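Local coordinates for holo-[acyl-carrier-protein] synthase (Thermotoga maritima, PDB 5XUM) that belongs to the 4'-phosphopantetheinyl transferase superfamily and is found here as an assembly of three copies of one chain, at residues M1-V12 and R99-K109; N61-E69 and L79-F87. All coordinates share one frame; numbering follows the deposited sequence.

Contact 1 of 2, residues M1-V12 and R99-K109; sequences MIVGVGIDVLEV and RFAVALVVLEK
Met-1 N is gripped by two acceptors: Lys-109 O at 2.9 Å, and a water 2.8 Å away that in turn donates a hydrogen bond to Glu-108 OE2, while Glu-108 OE1 is hydrogen-bonded to His-92 NE2 of strand 90-97. This N-terminal amine opens a long antiparallel ladder between strands 2-11 and 100-108, whose directions differ by 162°. The ladder has one irregularity, a classic beta bulge where Val-3 and Gly-4 both stand opposite Leu-107. Its two bonds are Val-3 N to Leu-107 O at 2.7 Å, the donor lying well above the carbonyl plane, and Leu-107 N to Gly-4 O at 2.9 Å.

The side chains sort onto two faces. Leu-10 and Ala-103 lean on helix 38-56, and Asp-8 forms a salt bridge with Lys-54 there. On the reverse face, Leu-104 meets Leu-104 of both neighbouring subunits, so the strand pair belongs to the trimer interface. Within this face Ile-7 sends CG1 away from its backbone N (chi1 -164°), which carries CD1 across to Val-102 CG1 at 4.0 Å; Val-5 CG1 lies alongside Val-106 CG2.

At the far end the extended Glu-11 chain passes over Phe-100, with its carboxylate turned only 16° from the ring. OE1 pairs with Arg-14, OE2 makes a long salt bridge to Arg-99 NH1 (3.7 Å), and CG sits 4.1 Å from the ring centroid in a CH-pi contact.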
ATOM      1  N   MET A   1      -6.128  -6.588   6.196  1.00 35.28           N
ATOM      2  CA  MET A   1      -5.398  -5.438   6.809  1.00 33.30           C
ATOM      3  C   MET A   1      -3.934  -5.415   6.383  1.00 31.71           C
ATOM      4  O   MET A   1      -3.348  -6.457   6.087  1.00 29.80           O
ATOM      5  CB  MET A   1      -5.494  -5.489   8.337  1.00 36.70           C
ATOM      6  CG  MET A   1      -4.906  -6.745   8.963  1.00 41.46           C
ATOM      7  SD  MET A   1      -4.637  -6.584  10.737  1.00 54.22           S
ATOM      8  CE  MET A   1      -3.968  -8.202  11.119  1.00 54.29           C
ATOM      9  N   ILE A   2      -3.351  -4.218   6.359  1.00 31.63           N
ATOM     10  CA  ILE A   2      -1.935  -4.053   6.057  1.00 31.35           C
ATOM     11  C   ILE A   2      -1.104  -4.316   7.312  1.00 30.45           C
ATOM     12  O   ILE A   2      -1.317  -3.694   8.356  1.00 30.07           O
ATOM     13  CB  ILE A   2      -1.637  -2.652   5.469  1.00 30.86           C
ATOM     14  CG1 ILE A   2      -2.335  -2.501   4.113  1.00 32.44           C
ATOM     15  CG2 ILE A   2      -0.136  -2.427   5.330  1.00 26.79           C
ATOM     16  CD1 ILE A   2      -2.418  -1.079   3.602  1.00 39.36           C
ATOM     17  N   VAL A   3      -0.168  -5.254   7.191  1.00 29.19           N
ATOM     18  CA  VAL A   3       0.715  -5.658   8.283  1.00 31.89           C
ATOM     19  C   VAL A   3       1.939  -4.734   8.352  1.00 30.93           C
ATOM     20  O   VAL A   3       2.393  -4.372   9.435  1.00 30.81           O
ATOM     21  CB  VAL A   3       1.136  -7.143   8.122  1.00 34.29           C
ATOM     22  CG1 VAL A   3       2.230  -7.535   9.106  1.00 39.17           C
ATOM     23  CG2 VAL A   3      -0.070  -8.057   8.281  1.00 34.58           C
ATOM     24  N   GLY A   4       2.457  -4.347   7.189  1.00 30.21           N
ATOM     25  CA  GLY A   4       3.604  -3.446   7.111  1.00 27.61           C
ATOM     26  C   GLY A   4       3.939  -3.086   5.675  1.00 25.23           C
ATOM     27  O   GLY A   4       3.534  -3.784   4.744  1.00 23.51           O
ATOM     28  N   VAL A   5       4.663  -1.985   5.498  1.00 24.93           N
ATOM     29  CA  VAL A   5       5.133  -1.563   4.172  1.00 24.25           C
ATOM     30  C   VAL A   5       6.636  -1.289   4.196  1.00 25.05           C
ATOM     31  O   VAL A   5       7.195  -0.934   5.236  1.00 25.07           O
ATOM     32  CB  VAL A   5       4.372  -0.330   3.617  1.00 24.73           C
ATOM     33  CG1 VAL A   5       2.874  -0.606   3.522  1.00 25.03           C
ATOM     34  CG2 VAL A   5       4.651   0.924   4.448  1.00 24.29           C
ATOM     35  N   GLY A   6       7.282  -1.472   3.049  1.00 24.90           N
ATOM     36  CA  GLY A   6       8.711  -1.243   2.934  1.00 24.25           C
ATOM     37  C   GLY A   6       9.052  -0.663   1.579  1.00 25.32           C
ATOM     38  O   GLY A   6       8.479  -1.059   0.559  1.00 25.58           O
ATOM     39  N   ILE A   7       9.976   0.291   1.581  1.00 24.90           N
ATOM     40  CA  ILE A   7      10.488   0.897   0.358  1.00 26.66           C
ATOM     41  C   ILE A   7      12.021   0.870   0.439  1.00 27.44           C
ATOM     42  O   ILE A   7      12.590   1.007   1.524  1.00 28.11           O
ATOM     43  CB  ILE A   7       9.938   2.342   0.163  1.00 25.98           C
ATOM     44  CG1 ILE A   7      10.137   2.837  -1.275  1.00 29.18           C
ATOM     45  CG2 ILE A   7      10.585   3.329   1.132  1.00 26.89           C
ATOM     46  CD1 ILE A   7       9.027   2.477  -2.234  1.00 29.11           C
ATOM     47  N   ASP A   8      12.685   0.652  -0.692  1.00 29.07           N
ATOM     48  CA  ASP A   8      14.146   0.730  -0.738  1.00 31.07           C
ATOM     49  C   ASP A   8      14.636   1.315  -2.053  1.00 32.24           C
ATOM     50  O   ASP A   8      14.134   0.961  -3.117  1.00 31.10           O
ATOM     51  CB  ASP A   8      14.802  -0.635  -0.499  1.00 31.56           C
ATOM     52  CG  ASP A   8      16.264  -0.511  -0.082  1.00 39.62           C
ATOM     53  OD1 ASP A   8      17.141  -1.098  -0.756  1.00 44.59           O
ATOM     54  OD2 ASP A   8      16.542   0.181   0.922  1.00 42.94           O
ATOM     55  N   VAL A   9      15.617   2.210  -1.964  1.00 28.98           N
ATOM     56  CA  VAL A   9      16.245   2.809  -3.141  1.00 31.39           C
ATOM     57  C   VAL A   9      17.758   2.559  -3.114  1.00 33.98           C
ATOM     58  O   VAL A   9      18.399   2.719  -2.075  1.00 33.59           O
ATOM     59  CB  VAL A   9      15.905   4.324  -3.267  1.00 32.27           C
ATOM     60  CG1 VAL A   9      16.455   5.130  -2.097  1.00 33.37           C
ATOM     61  CG2 VAL A   9      16.386   4.898  -4.599  1.00 34.04           C
ATOM     62  N   LEU A  10      18.317   2.140  -4.247  1.00 33.89           N
ATOM     63  CA  LEU A  10      19.766   1.978  -4.359  1.00 38.82           C
ATOM     64  C   LEU A  10      20.277   2.235  -5.770  1.00 40.68           C
ATOM     65  O   LEU A  10      19.607   1.910  -6.758  1.00 37.00           O
ATOM     66  CB  LEU A  10      20.230   0.605  -3.838  1.00 40.82           C
ATOM     67  CG  LEU A  10      19.574  -0.695  -4.308  1.00 46.62           C
ATOM     68  CD1 LEU A  10      20.105  -1.107  -5.670  1.00 47.64           C
ATOM     69  CD2 LEU A  10      19.829  -1.804  -3.299  1.00 46.98           C
ATOM     70  N   GLU A  11      21.464   2.832  -5.852  1.00 42.00           N
ATOM     71  CA  GLU A  11      22.124   3.073  -7.129  1.00 43.56           C
ATOM     72  C   GLU A  11      22.706   1.756  -7.631  1.00 42.74           C
ATOM     73  O   GLU A  11      23.556   1.153  -6.969  1.00 45.92           O
ATOM     74  CB  GLU A  11      23.216   4.140  -6.978  1.00 46.92           C
ATOM     75  CG  GLU A  11      23.670   4.768  -8.292  1.00 52.59           C
ATOM     76  CD  GLU A  11      24.426   6.076  -8.108  1.00 60.84           C
ATOM     77  OE1 GLU A  11      24.911   6.352  -6.988  1.00 59.13           O
ATOM     78  OE2 GLU A  11      24.539   6.838  -9.093  1.00 67.81           O
ATOM     79  N   VAL A  12      22.226   1.312  -8.792  1.00 38.56           N
ATOM     80  CA  VAL A  12      22.614   0.024  -9.377  1.00 44.57           C
ATOM     81  C   VAL A  12      24.130  -0.099  -9.552  1.00 50.26           C
ATOM     82  O   VAL A  12      24.720  -1.110  -9.158  1.00 50.67           O
ATOM     83  CB  VAL A  12      21.896  -0.230 -10.728  1.00 43.43           C
ATOM     84  CG1 VAL A  12      22.485  -1.438 -11.452  1.00 43.28           C
ATOM     85  CG2 VAL A  12      20.400  -0.418 -10.514  1.00 42.48           C
ATOM     86  N   ARG A  99      18.834   3.281 -13.574  1.00 42.18           N
ATOM     87  CA  ARG A  99      20.048   3.735 -12.864  1.00 45.29           C
ATOM     88  C   ARG A  99      19.932   3.542 -11.351  1.00 43.27           C
ATOM     89  O   ARG A  99      20.863   3.056 -10.709  1.00 43.72           O
ATOM     90  CB  ARG A  99      20.430   5.183 -13.205  1.00 50.34           C
ATOM     91  CG  ARG A  99      20.866   5.394 -14.649  1.00 58.09           C
ATOM     92  CD  ARG A  99      21.999   6.407 -14.773  1.00 60.12           C
ATOM     93  NE  ARG A  99      21.670   7.719 -14.213  1.00 60.03           N
ATOM     94  CZ  ARG A  99      22.171   8.208 -13.080  1.00 62.61           C
ATOM     95  NH1 ARG A  99      23.037   7.499 -12.363  1.00 73.94           N
ATOM     96  NH2 ARG A  99      21.807   9.411 -12.659  1.00 64.14           N
ATOM     97  N   PHE A 100      18.791   3.935 -10.791  1.00 42.90           N
ATOM     98  CA  PHE A 100      18.459   3.635  -9.405  1.00 39.05           C
ATOM     99  C   PHE A 100      17.363   2.578  -9.384  1.00 37.21           C
ATOM    100  O   PHE A 100      16.413   2.652 -10.160  1.00 37.77           O
ATOM    101  CB  PHE A 100      17.985   4.894  -8.673  1.00 38.65           C
ATOM    102  CG  PHE A 100      19.085   5.868  -8.357  1.00 42.91           C
ATOM    103  CD1 PHE A 100      19.708   5.851  -7.114  1.00 45.01           C
ATOM    104  CD2 PHE A 100      19.492   6.813  -9.296  1.00 46.62           C
ATOM    105  CE1 PHE A 100      20.723   6.751  -6.817  1.00 48.80           C
ATOM    106  CE2 PHE A 100      20.507   7.715  -9.005  1.00 48.21           C
ATOM    107  CZ  PHE A 100      21.123   7.683  -7.762  1.00 47.87           C
ATOM    108  N   ALA A 101      17.510   1.589  -8.508  1.00 35.27           N
ATOM    109  CA  ALA A 101      16.479   0.577  -8.311  1.00 33.55           C
ATOM    110  C   ALA A 101      15.566   0.997  -7.164  1.00 33.02           C
ATOM    111  O   ALA A 101      16.041   1.469  -6.134  1.00 33.30           O
ATOM    112  CB  ALA A 101      17.110  -0.777  -8.027  1.00 31.56           C
ATOM    113  N   VAL A 102      14.257   0.853  -7.358  1.00 31.72           N
ATOM    114  CA  VAL A 102      13.283   1.110  -6.290  1.00 30.53           C
ATOM    115  C   VAL A 102      12.388  -0.115  -6.105  1.00 30.47           C
ATOM    116  O   VAL A 102      11.754  -0.585  -7.057  1.00 28.11           O
ATOM    117  CB  VAL A 102      12.434   2.382  -6.542  1.00 30.78           C
ATOM    118  CG1 VAL A 102      11.432   2.604  -5.409  1.00 30.22           C
ATOM    119  CG2 VAL A 102      13.324   3.611  -6.688  1.00 30.33           C
ATOM    120  N   ALA A 103      12.354  -0.629  -4.878  1.00 27.21           N
ATOM    121  CA  ALA A 103      11.542  -1.797  -4.550  1.00 26.51           C
ATOM    122  C   ALA A 103      10.467  -1.454  -3.528  1.00 26.04           C
ATOM    123  O   ALA A 103      10.700  -0.671  -2.606  1.00 26.13           O
ATOM    124  CB  ALA A 103      12.413  -2.925  -4.039  1.00 25.89           C
ATOM    125  N   LEU A 104       9.297  -2.056  -3.709  1.00 25.75           N
ATOM    126  CA  LEU A 104       8.143  -1.849  -2.846  1.00 24.52           C
ATOM    127  C   LEU A 104       7.624  -3.197  -2.344  1.00 24.05           C
ATOM    128  O   LEU A 104       7.436  -4.124  -3.130  1.00 25.06           O
ATOM    129  CB  LEU A 104       7.041  -1.122  -3.626  1.00 23.97           C
ATOM    130  CG  LEU A 104       5.638  -1.029  -3.010  1.00 24.11           C
ATOM    131  CD1 LEU A 104       5.625  -0.045  -1.854  1.00 24.57           C
ATOM    132  CD2 LEU A 104       4.624  -0.620  -4.065  1.00 24.74           C
ATOM    133  N   VAL A 105       7.410  -3.301  -1.034  1.00 22.30           N
ATOM    134  CA  VAL A 105       6.804  -4.492  -0.434  1.00 23.77           C
ATOM    135  C   VAL A 105       5.657  -4.055   0.479  1.00 25.03           C
ATOM    136  O   VAL A 105       5.842  -3.215   1.364  1.00 24.70           O
ATOM    137  CB  VAL A 105       7.830  -5.351   0.349  1.00 24.82           C
ATOM    138  CG1 VAL A 105       7.142  -6.497   1.094  1.00 24.37           C
ATOM    139  CG2 VAL A 105       8.897  -5.911  -0.582  1.00 23.73           C
ATOM    140  N   VAL A 106       4.469  -4.603   0.230  1.00 24.80           N
ATOM    141  CA  VAL A 106       3.313  -4.376   1.095  1.00 24.00           C
ATOM    142  C   VAL A 106       2.825  -5.725   1.619  1.00 25.29           C
ATOM    143  O   VAL A 106       2.435  -6.602   0.842  1.00 24.71           O
ATOM    144  CB  VAL A 106       2.169  -3.623   0.374  1.00 24.31           C
ATOM    145  CG1 VAL A 106       0.947  -3.501   1.285  1.00 22.86           C
ATOM    146  CG2 VAL A 106       2.625  -2.234  -0.081  1.00 22.66           C
ATOM    147  N   LEU A 107       2.872  -5.890   2.938  1.00 24.87           N
ATOM    148  CA  LEU A 107       2.442  -7.133   3.570  1.00 26.21           C
ATOM    149  C   LEU A 107       1.003  -7.009   4.062  1.00 26.74           C
ATOM    150  O   LEU A 107       0.634  -6.021   4.702  1.00 25.32           O
ATOM    151  CB  LEU A 107       3.394  -7.533   4.705  1.00 27.15           C
ATOM    152  CG  LEU A 107       4.881  -7.698   4.343  1.00 26.18           C
ATOM    153  CD1 LEU A 107       5.698  -8.044   5.575  1.00 26.61           C
ATOM    154  CD2 LEU A 107       5.097  -8.742   3.255  1.00 23.82           C
ATOM    155  N   GLU A 108       0.197  -8.016   3.745  1.00 26.66           N
ATOM    156  CA  GLU A 108      -1.238  -7.991   4.022  1.00 27.72           C
ATOM    157  C   GLU A 108      -1.681  -9.292   4.687  1.00 28.93           C
ATOM    158  O   GLU A 108      -1.204 -10.374   4.338  1.00 25.82           O
ATOM    159  CB  GLU A 108      -2.015  -7.774   2.714  1.00 29.16           C
ATOM    160  CG  GLU A 108      -3.535  -7.734   2.850  1.00 30.74           C
ATOM    161  CD  GLU A 108      -4.260  -7.693   1.513  1.00 31.11           C
ATOM    162  OE1 GLU A 108      -3.826  -8.374   0.555  1.00 30.24           O
ATOM    163  OE2 GLU A 108      -5.286  -6.986   1.422  1.00 34.69           O
ATOM    164  N   LYS A 109      -2.582  -9.170   5.658  1.00 28.58           N
ATOM    165  CA  LYS A 109      -3.273 -10.328   6.212  1.00 30.44           C
ATOM    166  C   LYS A 109      -4.727 -10.294   5.754  1.00 30.91           C
ATOM    167  O   LYS A 109      -5.501  -9.423   6.162  1.00 32.17           O
ATOM    168  CB  LYS A 109      -3.159 -10.369   7.745  1.00 31.54           C
ATOM    169  CG  LYS A 109      -4.076 -11.373   8.451  1.00 32.56           C
ATOM    170  CD  LYS A 109      -3.829 -12.808   8.009  1.00 35.44           C
ATOM    171  CE  LYS A 109      -4.820 -13.764   8.655  1.00 41.77           C
ATOM    172  NZ  LYS A 109      -4.889 -15.051   7.913  1.00 42.60           N
TER
HETATM  173  O   HOH W   1      -6.520  -5.758   3.587  1.00 49.35           O

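Contact 2 of 2, residues N61-E69 and L79-F87; sequences NGHSFTDVE and LCVHKDFGF
His-63 (chi1 -40°) and Phe-85 (chi1 -61°) each turn CG beside their own backbone N, and the two side chains run past each other in opposite directions. Their rings meet in a T-shaped stack, Phe-85 presenting its edge to the face of His-63. Its evidence is a centroid separation of 4.7 Å between the His-63 and Phe-85 rings, a 62° angle between their planes, and Phe-85 CE1 only 3.4 Å from His-63 CG, offset toward the imidazole rim.

Lys-83 comes to the same imidazole in its plane, CD lying 3.3 Å from His-63 ND1. A bend farther along the lysine chain then delivers NZ to Asp-67 OD2 at 3.0 Å, a salt bridge. That oxygen also accepts Ser-64 N at 2.7 Å, and the two donors reach it from opposite faces of the carboxylate. Gripped from both sides, Asp-67 is probably kept ionised.

A second polar link joins His-82 NE2 to Glu-69 OE1 at 2.7 Å. The bond arrives on the anti side of the carboxylate, close to the imidazole plane, while OE2 is taken by Glu-28 N. Paired backbone bonds between Glu-69 and Cys-80, plus His-82 N to Asp-67 O, mark this as the open end of the beta hairpin formed by strands 68-73 and 76-81.

Val-68 fills the interior with both branches: CG2 abuts Phe-85 CZ at 3.4 Å, and CG1 presses unusually tightly on Leu-79 CD1, also at 3.4 Å. The hairpin end lies against helix 38-56, where Val-68 and Phe-85 pack on Phe-52; strand 76-81 also pairs with strand 166-167, and Val-81 touches Phe-146 of helix 145-154.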
ATOM      1  N   ASN A  61      15.949  -9.799  12.662  1.00 95.49           N
ATOM      2  CA  ASN A  61      15.885 -10.318  14.026  1.00 97.19           C
ATOM      3  C   ASN A  61      16.904 -11.437  14.237  1.00 95.46           C
ATOM      4  O   ASN A  61      17.861 -11.282  14.998  1.00104.54           O
ATOM      5  CB  ASN A  61      14.462 -10.798  14.345  1.00 99.07           C
ATOM      6  CG  ASN A  61      14.333 -11.378  15.744  1.00101.24           C
ATOM      7  OD1 ASN A  61      14.879 -10.843  16.709  1.00106.15           O
ATOM      8  ND2 ASN A  61      13.595 -12.477  15.858  1.00103.84           N
ATOM      9  N   GLY A  62      16.688 -12.557  13.553  1.00 85.35           N
ATOM     10  CA  GLY A  62      17.645 -13.660  13.518  1.00 85.09           C
ATOM     11  C   GLY A  62      17.696 -14.242  12.119  1.00 84.19           C
ATOM     12  O   GLY A  62      17.984 -15.427  11.938  1.00 86.74           O
ATOM     13  N   HIS A  63      17.426 -13.390  11.130  1.00 77.73           N
ATOM     14  CA  HIS A  63      17.247 -13.820   9.746  1.00 72.30           C
ATOM     15  C   HIS A  63      18.366 -13.382   8.846  1.00 66.17           C
ATOM     16  O   HIS A  63      19.104 -12.444   9.156  1.00 70.34           O
ATOM     17  CB  HIS A  63      15.918 -13.305   9.196  1.00 72.79           C
ATOM     18  CG  HIS A  63      14.774 -13.379  10.182  1.00 76.56           C
ATOM     19  ND1 HIS A  63      14.223 -14.545  10.567  1.00 78.27           N
ATOM     20  CD2 HIS A  63      14.075 -12.376  10.851  1.00 80.33           C
ATOM     21  CE1 HIS A  63      13.227 -14.305  11.441  1.00 81.10           C
ATOM     22  NE2 HIS A  63      13.138 -12.976  11.614  1.00 81.23           N
ATOM     23  N   SER A  64      18.487 -14.068   7.712  1.00 61.11           N
ATOM     24  CA  SER A  64      19.471 -13.750   6.686  1.00 58.49           C
ATOM     25  C   SER A  64      18.768 -13.375   5.382  1.00 54.87           C
ATOM     26  O   SER A  64      17.605 -13.730   5.173  1.00 50.72           O
ATOM     27  CB  SER A  64      20.394 -14.951   6.458  1.00 58.94           C
ATOM     28  OG  SER A  64      21.277 -14.727   5.374  1.00 61.28           O
ATOM     29  N   PHE A  65      19.481 -12.667   4.508  1.00 53.36           N
ATOM     30  CA  PHE A  65      18.959 -12.299   3.188  1.00 52.51           C
ATOM     31  C   PHE A  65      18.640 -13.509   2.307  1.00 52.00           C
ATOM     32  O   PHE A  65      17.811 -13.418   1.398  1.00 50.40           O
ATOM     33  CB  PHE A  65      19.920 -11.335   2.478  1.00 51.90           C
ATOM     34  CG  PHE A  65      19.594  -9.878   2.691  1.00 49.55           C
ATOM     35  CD1 PHE A  65      19.857  -8.945   1.695  1.00 47.59           C
ATOM     36  CD2 PHE A  65      19.012  -9.436   3.880  1.00 51.03           C
ATOM     37  CE1 PHE A  65      19.561  -7.602   1.880  1.00 48.81           C
ATOM     38  CE2 PHE A  65      18.708  -8.094   4.069  1.00 51.62           C
ATOM     39  CZ  PHE A  65      18.984  -7.176   3.067  1.00 48.24           C
ATOM     40  N   THR A  66      19.287 -14.640   2.594  1.00 47.92           N
ATOM     41  CA  THR A  66      19.023 -15.901   1.892  1.00 49.91           C
ATOM     42  C   THR A  66      17.730 -16.589   2.359  1.00 48.44           C
ATOM     43  O   THR A  66      17.211 -17.471   1.670  1.00 49.69           O
ATOM     44  CB  THR A  66      20.206 -16.886   2.019  1.00 50.92           C
ATOM     45  OG1 THR A  66      20.539 -17.069   3.402  1.00 52.53           O
ATOM     46  CG2 THR A  66      21.425 -16.365   1.268  1.00 50.76           C
ATOM     47  N   ASP A  67      17.221 -16.180   3.522  1.00 46.58           N
ATOM     48  CA  ASP A  67      15.956 -16.699   4.061  1.00 48.11           C
ATOM     49  C   ASP A  67      14.737 -16.199   3.286  1.00 48.57           C
ATOM     50  O   ASP A  67      13.629 -16.724   3.441  1.00 48.18           O
ATOM     51  CB  ASP A  67      15.808 -16.320   5.539  1.00 47.54           C
ATOM     52  CG  ASP A  67      16.820 -17.018   6.431  1.00 51.86           C
ATOM     53  OD1 ASP A  67      17.224 -18.155   6.109  1.00 53.89           O
ATOM     54  OD2 ASP A  67      17.201 -16.429   7.466  1.00 53.91           O
ATOM     55  N   VAL A  68      14.949 -15.175   2.462  1.00 46.74           N
ATOM     56  CA  VAL A  68      13.884 -14.572   1.669  1.00 46.93           C
ATOM     57  C   VAL A  68      14.290 -14.572   0.199  1.00 47.11           C
ATOM     58  O   VAL A  68      15.321 -14.008  -0.166  1.00 52.90           O
ATOM     59  CB  VAL A  68      13.599 -13.122   2.118  1.00 51.40           C
ATOM     60  CG1 VAL A  68      12.379 -12.568   1.405  1.00 49.34           C
ATOM     61  CG2 VAL A  68      13.396 -13.055   3.621  1.00 51.04           C
ATOM     62  N   GLU A  69      13.481 -15.208  -0.639  1.00 40.95           N
ATOM     63  CA  GLU A  69      13.754 -15.252  -2.069  1.00 43.60           C
ATOM     64  C   GLU A  69      12.687 -14.522  -2.864  1.00 41.51           C
ATOM     65  O   GLU A  69      11.510 -14.531  -2.502  1.00 41.98           O
ATOM     66  CB  GLU A  69      13.864 -16.697  -2.561  1.00 48.13           C
ATOM     67  CG  GLU A  69      15.200 -17.353  -2.266  1.00 52.43           C
ATOM     68  CD  GLU A  69      15.389 -18.644  -3.037  1.00 60.08           C
ATOM     69  OE1 GLU A  69      14.670 -19.626  -2.752  1.00 63.03           O
ATOM     70  OE2 GLU A  69      16.262 -18.675  -3.930  1.00 58.81           O
ATOM     71  N   LEU A  79       7.337 -13.437  -3.730  1.00 37.60           N
ATOM     72  CA  LEU A  79       7.991 -13.749  -2.462  1.00 38.28           C
ATOM     73  C   LEU A  79       8.004 -15.250  -2.178  1.00 37.94           C
ATOM     74  O   LEU A  79       6.977 -15.925  -2.292  1.00 39.61           O
ATOM     75  CB  LEU A  79       7.315 -13.001  -1.300  1.00 38.38           C
ATOM     76  CG  LEU A  79       7.897 -13.238   0.102  1.00 38.85           C
ATOM     77  CD1 LEU A  79       9.137 -12.389   0.310  1.00 44.09           C
ATOM     78  CD2 LEU A  79       6.880 -12.961   1.199  1.00 36.52           C
ATOM     79  N   CYS A  80       9.182 -15.754  -1.817  1.00 39.14           N
ATOM     80  CA  CYS A  80       9.349 -17.120  -1.338  1.00 42.70           C
ATOM     81  C   CYS A  80      10.065 -17.089   0.007  1.00 43.22           C
ATOM     82  O   CYS A  80      11.195 -16.604   0.110  1.00 44.60           O
ATOM     83  CB  CYS A  80      10.128 -17.973  -2.347  1.00 46.03           C
ATOM     84  SG  CYS A  80      10.403 -19.686  -1.819  1.00 56.16           S
ATOM     85  N   VAL A  81       9.394 -17.592   1.039  1.00 43.41           N
ATOM     86  CA  VAL A  81       9.954 -17.610   2.389  1.00 43.17           C
ATOM     87  C   VAL A  81      10.512 -18.992   2.743  1.00 45.20           C
ATOM     88  O   VAL A  81       9.951 -20.019   2.354  1.00 45.99           O
ATOM     89  CB  VAL A  81       8.932 -17.127   3.454  1.00 41.22           C
ATOM     90  CG1 VAL A  81       8.544 -15.674   3.207  1.00 36.10           C
ATOM     91  CG2 VAL A  81       7.691 -18.014   3.480  1.00 41.51           C
ATOM     92  N   HIS A  82      11.633 -19.001   3.459  1.00 49.15           N
ATOM     93  CA  HIS A  82      12.252 -20.240   3.938  1.00 50.98           C
ATOM     94  C   HIS A  82      12.253 -20.272   5.439  1.00 53.16           C
ATOM     95  O   HIS A  82      12.870 -21.141   6.058  1.00 55.83           O
ATOM     96  CB  HIS A  82      13.668 -20.380   3.392  1.00 50.24           C
ATOM     97  CG  HIS A  82      13.728 -20.541   1.893  1.00 53.85           C
ATOM     98  ND1 HIS A  82      13.616 -21.736   1.290  1.00 56.63           N
ATOM     99  CD2 HIS A  82      13.890 -19.601   0.878  1.00 56.47           C
ATOM    100  CE1 HIS A  82      13.704 -21.575  -0.044  1.00 60.93           C
ATOM    101  NE2 HIS A  82      13.872 -20.267  -0.294  1.00 60.23           N
ATOM    102  N   LYS A  83      11.541 -19.316   6.030  1.00 52.90           N
ATOM    103  CA  LYS A  83      11.444 -19.164   7.475  1.00 52.40           C
ATOM    104  C   LYS A  83      10.099 -18.512   7.801  1.00 47.71           C
ATOM    105  O   LYS A  83       9.451 -17.953   6.914  1.00 45.34           O
ATOM    106  CB  LYS A  83      12.603 -18.294   7.977  1.00 56.54           C
ATOM    107  CG  LYS A  83      12.986 -18.514   9.432  1.00 62.23           C
ATOM    108  CD  LYS A  83      14.262 -17.777   9.807  1.00 67.93           C
ATOM    109  CE  LYS A  83      15.508 -18.602   9.514  1.00 65.66           C
ATOM    110  NZ  LYS A  83      16.738 -17.948  10.042  1.00 67.22           N
ATOM    111  N   ASP A  84       9.673 -18.604   9.058  1.00 45.89           N
ATOM    112  CA  ASP A  84       8.487 -17.888   9.519  1.00 47.95           C
ATOM    113  C   ASP A  84       8.851 -16.464   9.934  1.00 49.90           C
ATOM    114  O   ASP A  84       9.661 -16.262  10.843  1.00 52.46           O
ATOM    115  CB  ASP A  84       7.809 -18.631  10.676  1.00 50.10           C
ATOM    116  CG  ASP A  84       6.978 -19.817  10.207  1.00 53.05           C
ATOM    117  OD1 ASP A  84       6.543 -19.826   9.036  1.00 50.80           O
ATOM    118  OD2 ASP A  84       6.748 -20.740  11.019  1.00 61.65           O
ATOM    119  N   PHE A  85       8.259 -15.488   9.252  1.00 47.52           N
ATOM    120  CA  PHE A  85       8.501 -14.074   9.537  1.00 47.87           C
ATOM    121  C   PHE A  85       7.284 -13.392  10.166  1.00 47.34           C
ATOM    122  O   PHE A  85       7.404 -12.321  10.760  1.00 49.50           O
ATOM    123  CB  PHE A  85       8.918 -13.325   8.264  1.00 45.48           C
ATOM    124  CG  PHE A  85      10.194 -13.831   7.646  1.00 41.89           C
ATOM    125  CD1 PHE A  85      11.430 -13.480   8.178  1.00 42.78           C
ATOM    126  CD2 PHE A  85      10.159 -14.652   6.523  1.00 44.27           C
ATOM    127  CE1 PHE A  85      12.605 -13.942   7.606  1.00 44.31           C
ATOM    128  CE2 PHE A  85      11.332 -15.118   5.947  1.00 44.15           C
ATOM    129  CZ  PHE A  85      12.557 -14.766   6.492  1.00 45.60           C
ATOM    130  N   GLY A  86       6.118 -14.020  10.028  1.00 49.53           N
ATOM    131  CA  GLY A  86       4.862 -13.485  10.560  1.00 47.25           C
ATOM    132  C   GLY A  86       3.667 -14.258  10.041  1.00 47.23           C
ATOM    133  O   GLY A  86       3.828 -15.304   9.404  1.00 51.61           O
ATOM    134  N   PHE A  87       2.465 -13.752  10.303  1.00 48.87           N
ATOM    135  CA  PHE A  87       1.246 -14.424   9.844  1.00 51.03           C
ATOM    136  C   PHE A  87       0.560 -13.737   8.658  1.00 44.63           C
ATOM    137  O   PHE A  87      -0.585 -14.057   8.324  1.00 46.91           O
ATOM    138  CB  PHE A  87       0.265 -14.685  11.004  1.00 52.73           C
ATOM    139  CG  PHE A  87      -0.330 -13.441  11.606  1.00 57.52           C
ATOM    140  CD1 PHE A  87      -1.623 -13.044  11.272  1.00 61.07           C
ATOM    141  CD2 PHE A  87       0.387 -12.679  12.524  1.00 61.96           C
ATOM    142  CE1 PHE A  87      -2.181 -11.902  11.829  1.00 72.12           C
ATOM    143  CE2 PHE A  87      -0.165 -11.537  13.085  1.00 67.41           C
ATOM    144  CZ  PHE A  87      -1.451 -11.147  12.738  1.00 73.04           C
TER

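In the fold
From the N terminus the chain runs straight into contact 1 as strand 2-11, but its partner, strand 100-108, arrives only after 86 intervening residues, so this pairing closes a long loop. Inside that loop the chain builds helix 38-56 and then contact 2, a local closure with nine residues between its segments; the two contacts therefore nest without crossing. Helix 38-56 ties them together, taking side chains from contact 1 and from the hairpin end of contact 2. Their centres lie about 15 Å apart, yet they touch directly: Lys-109 CD is 3.5 Å from Phe-87 O. Contact 1 reaches both neighbouring subunits, whereas contact 2 stays within its own chain.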